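PDB 3L1W: Endonuclease/exonuclease/phosphatase domain-containing protein from Enterococcus faecalis, which is of unknown function but belongs to the endonuclease/exonuclease/phosphatase family and may act as a 3'-5' RNA exonuclease. Local coordinates for residues His192-Gln200 and Trp208-Tyr216; Phe126-Asp134 and Met145-Ile156. All coordinates share one frame; numbering follows the deposited sequence. Where two conformers were deposited one is given.

Interaction 1: His192-Gln200 and Trp208-Tyr216; sequences HYGPRGTFQ and WAELEEIDY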
loop_
_atom_site.group_PDB
_atom_site.type_symbol
_atom_site.label_atom_id
_atom_site.label_comp_id
_atom_site.label_asym_id
_atom_site.label_seq_id
_atom_site.Cartn_x
_atom_site.Cartn_y
_atom_site.Cartn_z
ATOM N N HIS A 192 -3.566 -12.571 5.321
ATOM C CA HIS A 192 -4.026 -11.903 4.106
ATOM C C HIS A 192 -4.648 -10.548 4.431
ATOM O O HIS A 192 -5.534 -10.458 5.276
ATOM C CB HIS A 192 -5.052 -12.750 3.354
ATOM C CG HIS A 192 -5.510 -12.128 2.072
ATOM N ND1 HIS A 192 -4.741 -12.135 0.928
ATOM C CD2 HIS A 192 -6.635 -11.440 1.764
ATOM C CE1 HIS A 192 -5.388 -11.505 -0.038
ATOM N NE2 HIS A 192 -6.534 -11.065 0.447
ATOM N N TYR A 193 -4.182 -9.503 3.748
ATOM C CA TYR A 193 -4.656 -8.145 3.996
ATOM C C TYR A 193 -5.572 -7.744 2.854
ATOM O O TYR A 193 -5.264 -7.997 1.690
ATOM C CB TYR A 193 -3.464 -7.178 4.097
ATOM C CG TYR A 193 -3.854 -5.739 4.370
ATOM C CD1 TYR A 193 -4.477 -5.386 5.557
ATOM C CD2 TYR A 193 -3.584 -4.733 3.443
ATOM C CE1 TYR A 193 -4.833 -4.074 5.821
ATOM C CE2 TYR A 193 -3.943 -3.410 3.689
ATOM C CZ TYR A 193 -4.562 -3.088 4.883
ATOM O OH TYR A 193 -4.940 -1.793 5.155
ATOM N N GLY A 194 -6.709 -7.137 3.180
ATOM C CA GLY A 194 -7.663 -6.742 2.165
ATOM C C GLY A 194 -8.671 -7.837 1.862
ATOM O O GLY A 194 -8.709 -8.875 2.531
ATOM N N PRO A 195 -9.500 -7.618 0.840
ATOM C CA PRO A 195 -10.526 -8.611 0.513
ATOM C C PRO A 195 -9.913 -9.889 -0.063
ATOM O O PRO A 195 -8.856 -9.831 -0.696
ATOM C CB PRO A 195 -11.376 -7.893 -0.540
ATOM C CG PRO A 195 -10.433 -6.936 -1.197
ATOM C CD PRO A 195 -9.492 -6.477 -0.096
ATOM N N ARG A 196 -10.565 -11.032 0.148
ATOM C CA ARG A 196 -10.083 -12.274 -0.450
ATOM C C ARG A 196 -10.392 -12.329 -1.949
ATOM O O ARG A 196 -9.678 -12.976 -2.709
ATOM C CB ARG A 196 -10.650 -13.494 0.288
ATOM C CG ARG A 196 -10.090 -13.662 1.700
ATOM C CD ARG A 196 -10.731 -14.839 2.453
ATOM N NE ARG A 196 -10.548 -16.116 1.765
ATOM C CZ ARG A 196 -9.457 -16.874 1.857
ATOM N NH1 ARG A 196 -8.433 -16.488 2.606
ATOM N NH2 ARG A 196 -9.388 -18.022 1.193
ATOM N N GLY A 197 -11.452 -11.638 -2.362
ATOM C CA GLY A 197 -11.800 -11.527 -3.767
ATOM C C GLY A 197 -11.078 -10.375 -4.441
ATOM O O GLY A 197 -10.555 -9.477 -3.770
ATOM N N THR A 198 -11.069 -10.394 -5.773
ATOM C CA THR A 198 -10.209 -9.518 -6.546
ATOM C C THR A 198 -10.925 -8.776 -7.674
ATOM O O THR A 198 -10.400 -7.807 -8.204
ATOM C CB THR A 198 -9.061 -10.346 -7.172
ATOM O OG1 THR A 198 -9.606 -11.314 -8.072
ATOM C CG2 THR A 198 -8.295 -11.098 -6.077
ATOM N N PHE A 199 -12.122 -9.218 -8.047
ATOM C CA PHE A 199 -12.801 -8.596 -9.177
ATOM C C PHE A 199 -14.023 -7.780 -8.746
ATOM O O PHE A 199 -14.961 -8.334 -8.165
ATOM C CB PHE A 199 -13.228 -9.657 -10.202
ATOM C CG PHE A 199 -13.947 -9.074 -11.386
ATOM C CD1 PHE A 199 -13.239 -8.415 -12.381
ATOM C CD2 PHE A 199 -15.327 -9.151 -11.485
ATOM C CE1 PHE A 199 -13.893 -7.854 -13.467
ATOM C CE2 PHE A 199 -15.991 -8.591 -12.564
ATOM C CZ PHE A 199 -15.272 -7.937 -13.558
ATOM N N GLN A 200 -14.018 -6.481 -9.050
ATOM C CA GLN A 200 -15.092 -5.591 -8.609
ATOM C C GLN A 200 -15.885 -4.961 -9.756
ATOM O O GLN A 200 -16.827 -4.207 -9.516
ATOM C CB GLN A 200 -14.579 -4.497 -7.640
ATOM C CG GLN A 200 -13.092 -4.175 -7.701
ATOM C CD GLN A 200 -12.673 -3.415 -8.956
ATOM O OE1 GLN A 200 -13.511 -2.995 -9.754
ATOM N NE2 GLN A 200 -11.363 -3.208 -9.115
ATOM N N TRP A 208 -17.586 -6.413 -0.281
ATOM C CA TRP A 208 -16.508 -7.386 -0.395
ATOM C C TRP A 208 -17.014 -8.819 -0.587
ATOM O O TRP A 208 -16.399 -9.607 -1.314
ATOM C CB TRP A 208 -15.545 -7.259 0.784
ATOM C CG TRP A 208 -14.628 -6.068 0.655
ATOM C CD1 TRP A 208 -14.720 -5.054 -0.264
ATOM C CD2 TRP A 208 -13.483 -5.770 1.465
ATOM N NE1 TRP A 208 -13.703 -4.146 -0.070
ATOM C CE2 TRP A 208 -12.928 -4.564 0.978
ATOM C CE3 TRP A 208 -12.869 -6.405 2.547
ATOM C CZ2 TRP A 208 -11.789 -3.983 1.541
ATOM C CZ3 TRP A 208 -11.738 -5.822 3.107
ATOM C CH2 TRP A 208 -11.214 -4.628 2.601
ATOM N N ALA A 209 -18.144 -9.153 0.033
ATOM C CA ALA A 209 -18.702 -10.491 -0.103
ATOM C C ALA A 209 -19.116 -10.773 -1.551
ATOM O O ALA A 209 -19.256 -11.930 -1.952
ATOM C CB ALA A 209 -19.877 -10.673 0.835
ATOM N N GLU A 210 -19.285 -9.709 -2.333
ATOM C CA GLU A 210 -19.704 -9.822 -3.734
ATOM C C GLU A 210 -18.556 -9.770 -4.743
ATOM O O GLU A 210 -18.773 -9.894 -5.949
ATOM C CB GLU A 210 -20.730 -8.736 -4.059
ATOM C CG GLU A 210 -22.054 -8.926 -3.328
ATOM C CD GLU A 210 -23.008 -7.759 -3.505
ATOM O OE1 GLU A 210 -22.982 -7.110 -4.568
ATOM O OE2 GLU A 210 -23.791 -7.491 -2.574
ATOM N N LEU A 211 -17.335 -9.583 -4.265
ATOM C CA LEU A 211 -16.187 -9.649 -5.169
ATOM C C LEU A 211 -16.063 -11.065 -5.721
ATOM O O LEU A 211 -16.388 -12.033 -5.037
ATOM C CB LEU A 211 -14.911 -9.287 -4.432
ATOM C CG LEU A 211 -14.912 -7.865 -3.880
ATOM C CD1 LEU A 211 -13.788 -7.689 -2.876
ATOM C CD2 LEU A 211 -14.785 -6.859 -5.021
ATOM N N GLU A 212 -15.618 -11.190 -6.968
ATOM C CA GLU A 212 -15.282 -12.504 -7.500
ATOM C C GLU A 212 -13.824 -12.830 -7.179
ATOM O O GLU A 212 -12.951 -11.972 -7.284
ATOM C CB GLU A 212 -15.520 -12.544 -9.013
ATOM C CG GLU A 212 -16.967 -12.252 -9.400
ATOM C CD GLU A 212 -17.210 -12.366 -10.892
ATOM O OE1 GLU A 212 -16.448 -13.086 -11.568
ATOM O OE2 GLU A 212 -18.157 -11.725 -11.391
ATOM N N GLU A 213 -13.574 -14.068 -6.768
ATOM C CA GLU A 213 -12.216 -14.531 -6.496
ATOM C C GLU A 213 -11.688 -15.255 -7.724
ATOM O O GLU A 213 -11.810 -16.482 -7.844
ATOM C CB GLU A 213 -12.195 -15.480 -5.296
ATOM C CG GLU A 213 -12.648 -14.845 -3.999
ATOM C CD GLU A 213 -12.851 -15.852 -2.882
ATOM O OE1 GLU A 213 -12.558 -17.052 -3.080
ATOM O OE2 GLU A 213 -13.320 -15.436 -1.803
ATOM N N ILE A 214 -11.107 -14.499 -8.648
ATOM C CA ILE A 214 -10.668 -15.105 -9.902
ATOM C C ILE A 214 -9.167 -14.959 -10.181
ATOM O O ILE A 214 -8.631 -15.653 -11.043
ATOM C CB ILE A 214 -11.496 -14.604 -11.115
ATOM C CG1 ILE A 214 -11.408 -13.078 -11.270
ATOM C CG2 ILE A 214 -12.957 -15.077 -10.998
ATOM C CD1 ILE A 214 -12.167 -12.559 -12.507
ATOM N N ASP A 215 -8.495 -14.093 -9.427
ATOM C CA ASP A 215 -7.041 -13.935 -9.559
ATOM C C ASP A 215 -6.360 -14.674 -8.425
ATOM O O ASP A 215 -6.850 -14.648 -7.302
ATOM C CB ASP A 215 -6.663 -12.459 -9.502
ATOM C CG ASP A 215 -7.325 -11.658 -10.594
ATOM O OD1 ASP A 215 -6.913 -11.802 -11.757
ATOM O OD2 ASP A 215 -8.269 -10.898 -10.293
ATOM N N TYR A 216 -5.228 -15.312 -8.722
ATOM C CA TYR A 216 -4.537 -16.184 -7.777
ATOM C C TYR A 216 -3.027 -16.087 -7.892
ATOM O O TYR A 216 -2.482 -15.833 -8.971
ATOM C CB TYR A 216 -4.933 -17.648 -8.010
ATOM C CG TYR A 216 -6.377 -17.931 -7.689
ATOM C CD1 TYR A 216 -6.739 -18.507 -6.477
ATOM C CD2 TYR A 216 -7.382 -17.593 -8.584
ATOM C CE1 TYR A 216 -8.069 -18.748 -6.171
ATOM C CE2 TYR A 216 -8.709 -17.814 -8.282
ATOM C CZ TYR A 216 -9.046 -18.396 -7.083
ATOM O OH TYR A 216 -10.365 -18.626 -6.793
HETATM O O HOH W 1 -13.521 -16.094 0.670
HETATM O O HOH W 2 -11.616 -18.618 -0.590
HETATM O O HOH W 3 -13.944 -10.908 -0.833
HETATM O O HOH W 4 -17.738 -8.406 -8.683
#
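Thr-198 and Phe-199 both bond through their backbone N-H groups to the carbonyl of Glu-212, which makes this antiparallel pairing a classic beta bulge within the endonuclease/exonuclease/phosphatase (DNase I-like) fold. Glu-212 O lies 2.9 Å from Thr-198 N and 3.0 Å from Phe-199 N. Glu-212 N returns a bond to Phe-199 O and closes the hydrogen-bonded pair.

Beyond the bulge, Thr-198 and Asp-215 are joined by a short bond, Thr-198 OG1 donating a hydrogen bond to Asp-215 OD2 at 2.6 Å. The carboxylate is met on its anti side, and Thr-198 OG1 is placed for this by sitting between its own backbone N and carbonyl carbon (chi1 62°). Asp-215 OD2 is also hydrogen-bonded to His-242 ND1, and the two bonds on this one oxygen probably help hold the buried carboxylate in place. An Asp-His pair of this kind is consistent with the active-site pair of DNase I-like enzymes. The Phe-199 ring, which meets His-242 edge-to-face, runs beside the Glu-212 side chain in the same direction, ring and carboxylate planes 57° apart, while Ile-214 CD1 lies 3.9 Å from Phe-199 CB.

At the other end Pro-195 lies over one face of the Trp-208 indole: its CD stands 3.8 Å from the centroid of the six-membered ring, 15° off the normal, a CH-pi contact. Leu-211 splits its two methyls between two partners, CD2 against Gln-200 CB and CD1 against Pro-195 CB, the latter pair tight at 3.4 Å. Trp-208 also packs on Ile-234 of the second subunit.

Arg-196 and Glu-213 meet through solvent, although the guanidinium also bonds Asn-188: water 1 and water 2 lie at the guanidinium edge, and water 1 donates to Glu-213 OE2 at 2.6 Å.

Interaction 2: Phe126-Asp134 and Met145-Ile156; sequences FLVINVHLD and MTVILEELHDKI. With SO4 (sulfate ion), chain J.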
loop_
_atom_site.group_PDB
_atom_site.type_symbol
_atom_site.label_atom_id
_atom_site.label_comp_id
_atom_site.label_asym_id
_atom_site.label_seq_id
_atom_site.Cartn_x
_atom_site.Cartn_y
_atom_site.Cartn_z
ATOM N N PHE A 126 14.233 -19.326 -10.474
ATOM C CA PHE A 126 12.843 -19.699 -10.245
ATOM C C PHE A 126 12.006 -19.389 -11.480
ATOM O O PHE A 126 12.371 -18.534 -12.298
ATOM C CB PHE A 126 12.267 -19.006 -9.008
ATOM C CG PHE A 126 12.205 -17.506 -9.117
ATOM C CD1 PHE A 126 13.319 -16.730 -8.821
ATOM C CD2 PHE A 126 11.035 -16.869 -9.500
ATOM C CE1 PHE A 126 13.265 -15.346 -8.912
ATOM C CE2 PHE A 126 10.966 -15.486 -9.593
ATOM C CZ PHE A 126 12.089 -14.719 -9.302
ATOM N N LEU A 127 10.887 -20.093 -11.608
ATOM C CA LEU A 127 10.008 -19.949 -12.761
ATOM C C LEU A 127 8.785 -19.098 -12.434
ATOM O O LEU A 127 8.143 -19.296 -11.396
ATOM C CB LEU A 127 9.559 -21.337 -13.236
ATOM C CG LEU A 127 8.571 -21.389 -14.395
ATOM C CD1 LEU A 127 9.185 -20.813 -15.658
ATOM C CD2 LEU A 127 8.130 -22.833 -14.629
ATOM N N VAL A 128 8.475 -18.144 -13.314
ATOM C CA VAL A 128 7.225 -17.374 -13.211
ATOM C C VAL A 128 6.342 -17.681 -14.420
ATOM O O VAL A 128 6.806 -17.616 -15.558
ATOM C CB VAL A 128 7.501 -15.871 -13.175
ATOM C CG1 VAL A 128 6.182 -15.080 -13.181
ATOM C CG2 VAL A 128 8.344 -15.508 -11.955
ATOM N N ILE A 129 5.076 -18.022 -14.177
ATOM C CA ILE A 129 4.133 -18.314 -15.255
ATOM C C ILE A 129 2.947 -17.365 -15.127
ATOM O O ILE A 129 2.258 -17.373 -14.118
ATOM C CB ILE A 129 3.599 -19.763 -15.179
ATOM C CG1 ILE A 129 4.754 -20.778 -15.146
ATOM C CG2 ILE A 129 2.666 -20.045 -16.350
ATOM C CD1 ILE A 129 4.306 -22.214 -14.835
ATOM N N ASN A 130 2.731 -16.550 -16.155
ATOM C CA ASN A 130 1.641 -15.575 -16.192
ATOM C C ASN A 130 0.410 -16.241 -16.792
ATOM O O ASN A 130 0.414 -16.614 -17.965
ATOM C CB ASN A 130 2.056 -14.367 -17.034
ATOM C CG ASN A 130 1.061 -13.221 -16.953
ATOM O OD1 ASN A 130 -0.101 -13.420 -16.609
ATOM N ND2 ASN A 130 1.517 -12.017 -17.287
ATOM N N VAL A 131 -0.625 -16.390 -15.966
ATOM C CA VAL A 131 -1.856 -17.087 -16.317
ATOM C C VAL A 131 -2.986 -16.139 -16.742
ATOM O O VAL A 131 -3.289 -15.186 -16.035
ATOM C CB VAL A 131 -2.366 -17.863 -15.073
ATOM C CG1 VAL A 131 -3.716 -18.499 -15.349
ATOM C CG2 VAL A 131 -1.335 -18.928 -14.649
ATOM N N HIS A 132 -3.622 -16.409 -17.882
ATOM C CA HIS A 132 -4.929 -15.813 -18.148
ATOM C C HIS A 132 -5.799 -16.810 -18.883
ATOM O O HIS A 132 -5.691 -16.967 -20.098
ATOM C CB HIS A 132 -4.831 -14.510 -18.948
ATOM C CG HIS A 132 -6.113 -13.736 -18.970
ATOM N ND1 HIS A 132 -6.302 -12.617 -19.754
ATOM C CD2 HIS A 132 -7.270 -13.919 -18.290
ATOM C CE1 HIS A 132 -7.525 -12.153 -19.565
ATOM N NE2 HIS A 132 -8.133 -12.923 -18.679
ATOM N N LEU A 133 -6.662 -17.489 -18.140
ATOM C CA LEU A 133 -7.436 -18.584 -18.726
ATOM C C LEU A 133 -8.702 -18.054 -19.362
ATOM O O LEU A 133 -9.131 -16.948 -19.057
ATOM C CB LEU A 133 -7.770 -19.646 -17.674
ATOM C CG LEU A 133 -6.565 -20.235 -16.936
ATOM C CD1 LEU A 133 -7.000 -21.284 -15.931
ATOM C CD2 LEU A 133 -5.568 -20.820 -17.928
ATOM N N ASP A 134 -9.294 -18.863 -20.243
ATOM C CA ASP A 134 -10.478 -18.483 -20.998
ATOM C C ASP A 134 -11.671 -18.236 -20.082
ATOM O O ASP A 134 -11.862 -18.943 -19.097
ATOM C CB ASP A 134 -10.819 -19.607 -21.987
ATOM C CG ASP A 134 -11.279 -19.086 -23.324
ATOM O OD1 ASP A 134 -10.507 -18.369 -23.989
ATOM O OD2 ASP A 134 -12.414 -19.403 -23.721
HETATM N N MSE A 145 -5.204 -24.855 -18.666
HETATM C CA MSE A 145 -4.235 -25.089 -17.608
HETATM C C MSE A 145 -3.519 -26.416 -17.823
HETATM O O MSE A 145 -2.342 -26.554 -17.494
HETATM C CB MSE A 145 -4.908 -25.055 -16.232
HETATM C CG MSE A 145 -3.974 -25.391 -15.077
HETATM SE SE MSE A 145 -2.468 -24.153 -14.927
HETATM C CE MSE A 145 -3.481 -22.526 -14.632
ATOM N N THR A 146 -4.221 -27.381 -18.405
ATOM C CA THR A 146 -3.617 -28.669 -18.726
ATOM C C THR A 146 -2.450 -28.461 -19.688
ATOM O O THR A 146 -1.381 -29.052 -19.524
ATOM C CB THR A 146 -4.663 -29.635 -19.317
ATOM O OG1 THR A 146 -5.661 -29.914 -18.320
ATOM C CG2 THR A 146 -4.016 -30.950 -19.747
ATOM N N VAL A 147 -2.653 -27.610 -20.692
ATOM C CA VAL A 147 -1.578 -27.285 -21.628
ATOM C C VAL A 147 -0.401 -26.602 -20.924
ATOM O O VAL A 147 0.749 -26.952 -21.162
ATOM C CB VAL A 147 -2.081 -26.415 -22.799
ATOM C CG1 VAL A 147 -0.923 -26.036 -23.720
ATOM C CG2 VAL A 147 -3.156 -27.154 -23.572
ATOM N N ILE A 148 -0.675 -25.632 -20.051
ATOM C CA ILE A 148 0.410 -25.008 -19.295
ATOM C C ILE A 148 1.212 -26.056 -18.529
ATOM O O ILE A 148 2.441 -26.085 -18.587
ATOM C CB ILE A 148 -0.124 -23.964 -18.286
ATOM C CG1 ILE A 148 -0.817 -22.828 -19.035
ATOM C CG2 ILE A 148 1.009 -23.428 -17.379
ATOM C CD1 ILE A 148 -1.331 -21.721 -18.139
ATOM N N LEU A 149 0.512 -26.912 -17.799
ATOM C CA LEU A 149 1.182 -27.858 -16.917
ATOM C C LEU A 149 1.976 -28.906 -17.688
ATOM O O LEU A 149 3.014 -29.376 -17.221
ATOM C CB LEU A 149 0.180 -28.517 -15.972
ATOM C CG LEU A 149 -0.453 -27.513 -15.007
ATOM C CD1 LEU A 149 -1.459 -28.177 -14.083
ATOM C CD2 LEU A 149 0.623 -26.805 -14.193
ATOM N N GLU A 150 1.477 -29.280 -18.858
ATOM C CA GLU A 150 2.181 -30.238 -19.701
ATOM C C GLU A 150 3.369 -29.576 -20.398
ATOM O O GLU A 150 4.482 -30.114 -20.409
ATOM C CB GLU A 150 1.222 -30.822 -20.739
ATOM C CG GLU A 150 0.150 -31.715 -20.139
ATOM C CD GLU A 150 -0.762 -32.335 -21.187
ATOM O OE1 GLU A 150 -0.667 -31.944 -22.376
ATOM O OE2 GLU A 150 -1.577 -33.210 -20.815
ATOM N N GLU A 151 3.123 -28.407 -20.979
ATOM C CA GLU A 151 4.122 -27.734 -21.792
ATOM C C GLU A 151 5.328 -27.320 -20.957
ATOM O O GLU A 151 6.470 -27.370 -21.434
ATOM C CB GLU A 151 3.501 -26.524 -22.500
ATOM C CG GLU A 151 4.438 -25.751 -23.409
ATOM C CD GLU A 151 4.729 -26.456 -24.740
ATOM O OE1 GLU A 151 4.082 -27.480 -25.051
ATOM O OE2 GLU A 151 5.617 -25.977 -25.475
ATOM N N LEU A 152 5.073 -26.922 -19.712
ATOM C CA LEU A 152 6.138 -26.500 -18.807
ATOM C C LEU A 152 6.431 -27.546 -17.732
ATOM O O LEU A 152 7.038 -27.232 -16.712
ATOM C CB LEU A 152 5.796 -25.157 -18.150
ATOM C CG LEU A 152 5.741 -23.941 -19.078
ATOM C CD1 LEU A 152 5.201 -22.671 -18.370
ATOM C CD2 LEU A 152 7.114 -23.672 -19.675
ATOM N N HIS A 153 6.007 -28.787 -17.957
ATOM C CA HIS A 153 6.140 -29.819 -16.927
ATOM C C HIS A 153 7.571 -29.933 -16.400
ATOM O O HIS A 153 7.791 -29.947 -15.189
ATOM C CB HIS A 153 5.664 -31.177 -17.450
ATOM C CG HIS A 153 5.617 -32.244 -16.403
ATOM N ND1 HIS A 153 6.735 -32.940 -16.000
ATOM C CD2 HIS A 153 4.583 -32.748 -15.688
ATOM C CE1 HIS A 153 6.397 -33.816 -15.072
ATOM N NE2 HIS A 153 5.095 -33.723 -14.867
ATOM N N ASP A 154 8.539 -30.004 -17.311
ATOM C CA ASP A 154 9.941 -30.142 -16.924
ATOM C C ASP A 154 10.461 -28.976 -16.076
ATOM O O ASP A 154 11.172 -29.186 -15.084
ATOM C CB ASP A 154 10.823 -30.322 -18.164
ATOM C CG ASP A 154 10.758 -29.126 -19.113
ATOM O OD1 ASP A 154 9.741 -28.392 -19.110
ATOM O OD2 ASP A 154 11.733 -28.924 -19.870
ATOM N N LYS A 155 10.117 -27.752 -16.469
ATOM C CA LYS A 155 10.569 -26.568 -15.749
ATOM C C LYS A 155 9.934 -26.474 -14.372
ATOM O O LYS A 155 10.596 -26.133 -13.390
ATOM C CB LYS A 155 10.222 -25.296 -16.524
ATOM C CG LYS A 155 10.992 -25.079 -17.806
ATOM C CD LYS A 155 10.751 -23.662 -18.324
ATOM C CE LYS A 155 10.944 -23.577 -19.821
ATOM N NZ LYS A 155 12.322 -23.972 -20.225
ATOM N N ILE A 156 8.635 -26.746 -14.309
ATOM C CA ILE A 156 7.926 -26.735 -13.034
ATOM C C ILE A 156 8.510 -27.755 -12.058
ATOM O O ILE A 156 8.646 -27.486 -10.868
ATOM C CB ILE A 156 6.427 -27.004 -13.235
ATOM C CG1 ILE A 156 5.779 -25.821 -13.955
ATOM C CG2 ILE A 156 5.739 -27.199 -11.908
ATOM C CD1 ILE A 156 4.381 -26.136 -14.462
HETATM S S SO4 J . 2.808 -35.610 -12.935
HETATM O O1 SO4 J . 2.318 -34.615 -13.885
HETATM O O2 SO4 J . 4.160 -35.265 -12.503
HETATM O O3 SO4 J . 1.915 -35.652 -11.781
HETATM O O4 SO4 J . 2.826 -36.925 -13.569
#
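Ile-129 and Leu-152 meet end on, Ile-129 CD1 3.7 Å from Leu-152 CD1. That same Ile-129 methyl is crossed at about a right angle by Ile-156, CD1 to CD1 at 3.9 Å. Ile-129's other branch, CG2, stands anti to the backbone N and meets Ile-148 CG2 at 3.9 Å, the two chains running opposite ways.

Flanking this centre, Leu-127 CD2 rests against both Lys-155 CB (3.7 Å) and Ile-156 CG1. Toward the other end, the selenomethionine at Met-145 folds back at chi2 and chi3 (60° and 61°), bringing its CE to Leu-133 CD1 at 4.0 Å and to Val-131 CG1.

Helices 138-151 and 153-158 form an outer layer on the sheet, while the other face of strand 126-132 (Val-128, Asn-130) meets strand 38-44 of the second sheet, as in the four-layered alpha/beta sandwich of the DNase I-like fold. Strand 126-132 and helix 145-151 run nearly antiparallel (165°), axes 10.6 Å apart at closest approach. Leu-152, at the break between the helices, is N-cap of the second.

Backbone bonds to Leu-162 and Gly-115 hold the strand. Val-175 and Val-179 stand behind Met-145. Outside, His-153 NE2 bonds sulfate O2 at 3.0 Å, and Lys-182 also holds this ion.

Overall arrangement
Interaction 2 comes first along the chain, then interaction 1. Their centres lie 23 Å apart and their nearest atoms about 6 Å apart, without touching. Both reach the six-stranded mixed sheet: strand 126-132 is separated from strand 215-220 by strand 161-164. Interaction 2 packs helices 138-151 and 153-158 against that sheet, whereas interaction 1 joins the approach to strand 215-220 with the loop following strand 191-193, an outermost strand of the seven-stranded sheet. Interaction 1 also reaches the second subunit; no other chain of the assembly touches interaction 2. Interaction 2 thus covers the outer face of one sheet, while interaction 1 ties the two sheets together beside the Asp-215/His-242 pair.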